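Local coordinates for protein - conserved hypothetical (Bacillus anthracis, PDB 4LES) that is of unknown function but probably forms an immunoglobulin-like beta-sandwich domain behind a charged, lysine-rich N-terminal region, at residues Pro81-Thr86 with Ala130-Val135; Glu118-Thr123 with Gly172-Gln177. All blocks are in the same frame, centred on the assembly; numbering follows the deposited sequence. Where two conformers were deposited one is given.

Interaction 1 (Pro81-Thr86 with Ala130-Val135); sequences PKFDVT and AFLPSV. With EOH (ethanol), chain D.
Phe-83 lays its ring against three consecutive residues of 130-135. Leu-132 comes over one face: its CD2 methyl lies 3.9 Å from the ring centroid, a CH-pi contact shifted toward CD1 at the rim, with the two side chains running nearly perpendicular. Pro-133 approaches the same ring obliquely, CD 3.6 Å from Phe-83 CD2, while the carbonyl oxygen of Phe-131 lies 3.4 Å from Phe-83 CE2. Val-85 divides its branches: its CG2 meets Pro-133 CG at 3.6 Å, and its CG1, anti to the backbone N (chi1 176°), reaches Val-135 CG2 at 3.8 Å, the two valines passing in opposite directions. The contact joins the start of strand 83-96, in the four-stranded sheet, to the loop entering strand 135-139 of the three-stranded sheet; apolar side chains pack them together, as expected in an immunoglobulin-like sandwich. Toward the surface, Lys-82 extends fully beyond CG and brings NZ over the face of the Phe-131 ring, 4.1 Å from its centroid and 29° off the normal, a cation-pi contact. Asp-84 points away from the loop; its OD1 is hydrogen-bonded to His-79, and its OD2 lies 2.9 Å from the O atom of an ethanol that also meets Asp-77.

Interaction 2 (Glu118-Thr123 with Gly172-Gln177); sequences EGKNIT and GEVKRQ
Strands 118-121 and 174-176 run antiparallel, their axes 160° apart. Gly-119 and Lys-175 form the hydrogen-bonded pair, with Gly-119 N to Lys-175 O at 2.9 Å and Lys-175 N to Gly-119 O at 2.8 Å; Glu-118 with Arg-176 and Lys-120 with Val-174 are the non-hydrogen-bonded pairs around it. Asn-121 N continues the ladder to Glu-173 O (3.0 Å), and a more bent bond joins Gly-172 N to Asn-121 O (2.8 Å). On the face carrying Glu-118, Lys-120, Val-174 and Arg-176, Val-174 sits between two side chains: CG1 is 3.9 Å from Glu-118 CD, and CG2 is 3.8 Å from Lys-120 CG. Glu-118, extended beyond a CG set between backbone N and carbonyl carbon (chi1 59°), meets an Arg-176 folded at chi2 and chi3. The Glu-118 carboxylate is turned 71° from the Arg-176 guanidinium, with OE1 3.4 Å from NE but well out of the guanidinium plane. Only charge attracts here: NE donates to Ala-117 O, and OE1 has a second salt bridge, to Lys-88. Gln-177 packs CG against Glu-118 CA and carries OE1, buried without a polar partner, toward Gly-119; its NE2 bonds weakly to Pro-133 O. At the strand end, Asn-121 OD1 accepts Thr-123 N from above the carbonyl plane, an Asx turn, and separately Thr-123 OG1 on an in-plane lone pair (2.6 Å). The whole is an antiparallel edge-strand pairing, 174-184 outermost, in a probable immunoglobulin-like sandwich.

In the fold
Interactions 1 and 2 lie side by side, their centres about 8 Å apart and on the same side of the chain's centre. Their segments alternate along the sequence: 81-86, 118-123, 130-135, then 172-177. Strands 83-96 and 110-121 are the two inner strands of the four-stranded antiparallel sheet, with 174-184 at one border. The contacts meet directly where Thr-86 N lies 2.8 Å from Glu-118 O and Lys-82 O lies 3.0 Å from Ile-122 N, both probable hydrogen bonds. Interaction 2 thus adds the border strand within the sheet, whereas interaction 1 ties that sheet to the loop leading into the three-stranded one.

Interaction 1 (Pro81-Thr86 with Ala130-Val135)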
loop_
_atom_site.group_PDB
_atom_site.type_symbol
_atom_site.label_atom_id
_atom_site.label_comp_id
_atom_site.label_asym_id
_atom_site.label_seq_id
_atom_site.Cartn_x
_atom_site.Cartn_y
_atom_site.Cartn_z
ATOM N N PRO A 81 11.585 -15.418 0.620
ATOM C CA PRO A 81 12.987 -15.821 0.498
ATOM C C PRO A 81 13.998 -14.676 0.448
ATOM O O PRO A 81 15.025 -14.743 1.110
ATOM C CB PRO A 81 13.009 -16.617 -0.817
ATOM C CG PRO A 81 11.597 -17.105 -0.996
ATOM C CD PRO A 81 10.731 -16.022 -0.426
ATOM N N LYS A 82 13.710 -13.626 -0.304
ATOM C CA LYS A 82 14.683 -12.532 -0.446
ATOM C C LYS A 82 14.394 -11.297 0.388
ATOM O O LYS A 82 15.315 -10.548 0.724
ATOM C CB LYS A 82 14.760 -12.121 -1.919
ATOM C CG LYS A 82 15.265 -13.204 -2.850
ATOM C CD LYS A 82 15.088 -12.773 -4.307
ATOM C CE LYS A 82 15.788 -13.719 -5.269
ATOM N NZ LYS A 82 15.632 -13.260 -6.674
ATOM N N PHE A 83 13.122 -11.117 0.752
ATOM C CA PHE A 83 12.667 -9.939 1.452
ATOM C C PHE A 83 11.684 -10.210 2.601
ATOM O O PHE A 83 10.837 -11.089 2.500
ATOM C CB PHE A 83 11.890 -9.039 0.453
ATOM C CG PHE A 83 12.675 -8.644 -0.786
ATOM C CD1 PHE A 83 13.444 -7.493 -0.804
ATOM C CD2 PHE A 83 12.619 -9.413 -1.939
ATOM C CE1 PHE A 83 14.165 -7.122 -1.934
ATOM C CE2 PHE A 83 13.350 -9.058 -3.082
ATOM C CZ PHE A 83 14.125 -7.914 -3.079
ATOM N N ASP A 84 11.787 -9.411 3.664
ATOM C CA ASP A 84 10.785 -9.394 4.747
ATOM C C ASP A 84 9.933 -8.192 4.425
ATOM O O ASP A 84 10.448 -7.079 4.347
ATOM C CB ASP A 84 11.412 -9.222 6.141
ATOM C CG ASP A 84 11.954 -10.541 6.701
ATOM O OD1 ASP A 84 11.572 -11.612 6.175
ATOM O OD2 ASP A 84 12.766 -10.491 7.653
ATOM N N VAL A 85 8.645 -8.422 4.220
ATOM C CA VAL A 85 7.711 -7.379 3.861
ATOM C C VAL A 85 6.851 -7.009 5.055
ATOM O O VAL A 85 6.171 -7.859 5.619
ATOM C CB VAL A 85 6.797 -7.848 2.712
ATOM C CG1 VAL A 85 5.761 -6.787 2.398
ATOM C CG2 VAL A 85 7.625 -8.185 1.477
ATOM N N THR A 86 6.896 -5.750 5.458
ATOM C CA THR A 86 6.098 -5.282 6.580
ATOM C C THR A 86 4.897 -4.540 6.052
ATOM O O THR A 86 5.034 -3.685 5.169
ATOM C CB THR A 86 6.908 -4.334 7.465
ATOM O OG1 THR A 86 7.999 -5.051 8.016
ATOM C CG2 THR A 86 6.053 -3.794 8.613
ATOM N N ALA A 130 12.615 -4.962 -8.718
ATOM C CA ALA A 130 11.644 -5.742 -9.492
ATOM C C ALA A 130 11.254 -7.047 -8.785
ATOM O O ALA A 130 10.159 -7.560 -8.994
ATOM C CB ALA A 130 12.196 -6.052 -10.881
ATOM N N PHE A 131 12.138 -7.584 -7.956
ATOM C CA PHE A 131 11.801 -8.811 -7.245
ATOM C C PHE A 131 11.073 -8.568 -5.925
ATOM O O PHE A 131 10.783 -9.505 -5.239
ATOM C CB PHE A 131 13.029 -9.671 -7.025
ATOM C CG PHE A 131 13.711 -10.107 -8.313
ATOM C CD1 PHE A 131 12.967 -10.594 -9.392
ATOM C CD2 PHE A 131 15.080 -10.106 -8.412
ATOM C CE1 PHE A 131 13.584 -11.027 -10.562
ATOM C CE2 PHE A 131 15.715 -10.556 -9.578
ATOM C CZ PHE A 131 14.960 -11.009 -10.656
ATOM N N LEU A 132 10.783 -7.322 -5.551
ATOM C CA LEU A 132 10.005 -7.102 -4.315
ATOM C C LEU A 132 8.689 -7.857 -4.389
ATOM O O LEU A 132 8.031 -7.829 -5.409
ATOM C CB LEU A 132 9.710 -5.633 -4.074
ATOM C CG LEU A 132 10.725 -4.858 -3.252
ATOM C CD1 LEU A 132 10.323 -3.386 -3.220
ATOM C CD2 LEU A 132 10.790 -5.399 -1.840
ATOM N N PRO A 133 8.298 -8.544 -3.304
ATOM C CA PRO A 133 7.055 -9.278 -3.390
ATOM C C PRO A 133 5.833 -8.406 -3.622
ATOM O O PRO A 133 5.777 -7.275 -3.169
ATOM C CB PRO A 133 6.951 -9.946 -2.018
ATOM C CG PRO A 133 8.356 -10.084 -1.551
ATOM C CD PRO A 133 9.032 -8.844 -2.062
ATOM N N SER A 134 4.845 -8.968 -4.301
ATOM C CA SER A 134 3.585 -8.297 -4.516
ATOM C C SER A 134 2.831 -8.092 -3.187
ATOM O O SER A 134 2.873 -8.941 -2.280
ATOM C CB SER A 134 2.707 -9.166 -5.410
ATOM O OG SER A 134 2.461 -10.419 -4.779
ATOM N N VAL A 135 2.161 -6.958 -3.074
ATOM C CA VAL A 135 1.309 -6.655 -1.928
ATOM C C VAL A 135 0.037 -6.153 -2.581
ATOM O O VAL A 135 0.047 -5.102 -3.201
ATOM C CB VAL A 135 1.908 -5.569 -0.997
ATOM C CG1 VAL A 135 0.933 -5.236 0.122
ATOM C CG2 VAL A 135 3.250 -6.009 -0.409
HETATM C C1 EOH D . 13.280 -7.912 10.046
HETATM C C2 EOH D . 14.661 -8.445 9.715
HETATM O O EOH D . 12.461 -7.874 8.870
#

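Interaction 2 (Glu118-Thr123 with Gly172-Gln177)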
loop_
_atom_site.group_PDB
_atom_site.type_symbol
_atom_site.label_atom_id
_atom_site.label_comp_id
_atom_site.label_asym_id
_atom_site.label_seq_id
_atom_site.Cartn_x
_atom_site.Cartn_y
_atom_site.Cartn_z
ATOM N N GLU A 118 6.380 -2.003 3.381
ATOM C CA GLU A 118 7.796 -1.816 3.082
ATOM C C GLU A 118 8.515 -3.169 2.964
ATOM O O GLU A 118 8.045 -4.163 3.508
ATOM C CB GLU A 118 8.436 -0.900 4.114
ATOM C CG GLU A 118 8.362 -1.383 5.544
ATOM C CD GLU A 118 8.914 -0.340 6.513
ATOM O OE1 GLU A 118 8.685 0.866 6.273
ATOM O OE2 GLU A 118 9.561 -0.727 7.506
ATOM N N GLY A 119 9.606 -3.208 2.214
ATOM C CA GLY A 119 10.357 -4.440 2.021
ATOM C C GLY A 119 11.803 -4.247 2.410
ATOM O O GLY A 119 12.380 -3.215 2.116
ATOM N N LYS A 120 12.379 -5.253 3.050
ATOM C CA LYS A 120 13.755 -5.233 3.494
ATOM C C LYS A 120 14.489 -6.391 2.830
ATOM O O LYS A 120 14.042 -7.520 2.883
ATOM C CB LYS A 120 13.791 -5.397 5.016
ATOM C CG LYS A 120 15.151 -5.299 5.701
ATOM C CD LYS A 120 14.941 -5.435 7.215
ATOM C CE LYS A 120 16.001 -4.752 8.064
ATOM N NZ LYS A 120 17.281 -5.494 8.140
ATOM N N ASN A 121 15.611 -6.103 2.198
ATOM C CA ASN A 121 16.416 -7.118 1.561
ATOM C C ASN A 121 17.081 -7.853 2.699
ATOM O O ASN A 121 17.871 -7.261 3.419
ATOM C CB ASN A 121 17.460 -6.464 0.643
ATOM C CG ASN A 121 18.449 -7.469 0.038
ATOM O OD1 ASN A 121 18.356 -8.697 0.248
ATOM N ND2 ASN A 121 19.417 -6.943 -0.712
ATOM N N ILE A 122 16.745 -9.126 2.884
ATOM C CA ILE A 122 17.335 -9.905 3.965
ATOM C C ILE A 122 18.436 -10.844 3.485
ATOM O O ILE A 122 18.860 -11.720 4.228
ATOM C CB ILE A 122 16.282 -10.725 4.724
ATOM C CG1 ILE A 122 15.482 -11.592 3.754
ATOM C CG2 ILE A 122 15.352 -9.797 5.481
ATOM C CD1 ILE A 122 14.702 -12.687 4.435
ATOM N N THR A 123 18.895 -10.653 2.250
ATOM C CA THR A 123 19.994 -11.457 1.684
ATOM C C THR A 123 21.288 -10.649 1.861
ATOM O O THR A 123 21.263 -9.491 2.291
ATOM C CB THR A 123 19.791 -11.810 0.182
ATOM O OG1 THR A 123 19.908 -10.633 -0.650
ATOM C CG2 THR A 123 18.431 -12.481 -0.031
ATOM N N GLY A 172 20.143 -5.559 3.629
ATOM C CA GLY A 172 19.626 -4.938 4.858
ATOM C C GLY A 172 18.871 -3.633 4.636
ATOM O O GLY A 172 18.327 -3.065 5.583
ATOM N N GLU A 173 18.818 -3.165 3.390
ATOM C CA GLU A 173 18.145 -1.908 3.067
ATOM C C GLU A 173 16.617 -2.092 2.996
ATOM O O GLU A 173 16.119 -3.134 2.585
ATOM C CB GLU A 173 18.687 -1.334 1.752
ATOM C CG GLU A 173 18.224 0.090 1.489
ATOM C CD GLU A 173 18.600 0.620 0.108
ATOM O OE1 GLU A 173 19.617 0.170 -0.482
ATOM O OE2 GLU A 173 17.852 1.509 -0.378
ATOM N N VAL A 174 15.885 -1.065 3.419
ATOM C CA VAL A 174 14.428 -1.096 3.427
ATOM C C VAL A 174 13.880 -0.118 2.389
ATOM O O VAL A 174 14.376 0.983 2.246
ATOM C CB VAL A 174 13.876 -0.719 4.804
ATOM C CG1 VAL A 174 12.368 -0.862 4.818
ATOM C CG2 VAL A 174 14.476 -1.592 5.897
ATOM N N LYS A 175 12.841 -0.521 1.680
ATOM C CA LYS A 175 12.220 0.313 0.660
ATOM C C LYS A 175 10.707 0.387 0.845
ATOM O O LYS A 175 10.028 -0.642 0.900
ATOM C CB LYS A 175 12.600 -0.251 -0.708
ATOM C CG LYS A 175 11.653 0.038 -1.862
ATOM C CD LYS A 175 11.478 1.520 -2.209
ATOM C CE LYS A 175 10.558 1.656 -3.429
ATOM N NZ LYS A 175 9.754 2.911 -3.473
ATOM N N ARG A 176 10.184 1.605 0.956
ATOM C CA ARG A 176 8.745 1.810 1.108
ATOM C C ARG A 176 8.039 1.354 -0.146
ATOM O O ARG A 176 8.554 1.502 -1.227
ATOM C CB ARG A 176 8.390 3.271 1.360
ATOM C CG ARG A 176 8.791 3.849 2.714
ATOM C CD ARG A 176 8.331 3.021 3.922
ATOM N NE ARG A 176 6.895 2.643 3.934
ATOM C CZ ARG A 176 5.909 3.267 4.588
ATOM N NH1 ARG A 176 6.131 4.347 5.332
ATOM N NH2 ARG A 176 4.676 2.802 4.493
ATOM N N GLN A 177 6.871 0.754 0.015
ATOM C CA GLN A 177 6.069 0.285 -1.123
ATOM C C GLN A 177 4.589 0.514 -0.825
ATOM O O GLN A 177 3.787 -0.422 -0.670
ATOM C CB GLN A 177 6.408 -1.171 -1.602
ATOM C CG GLN A 177 6.630 -2.277 -0.556
ATOM C CD GLN A 177 6.807 -3.706 -1.155
ATOM O OE1 GLN A 177 7.545 -4.545 -0.615
ATOM N NE2 GLN A 177 6.129 -3.976 -2.267
#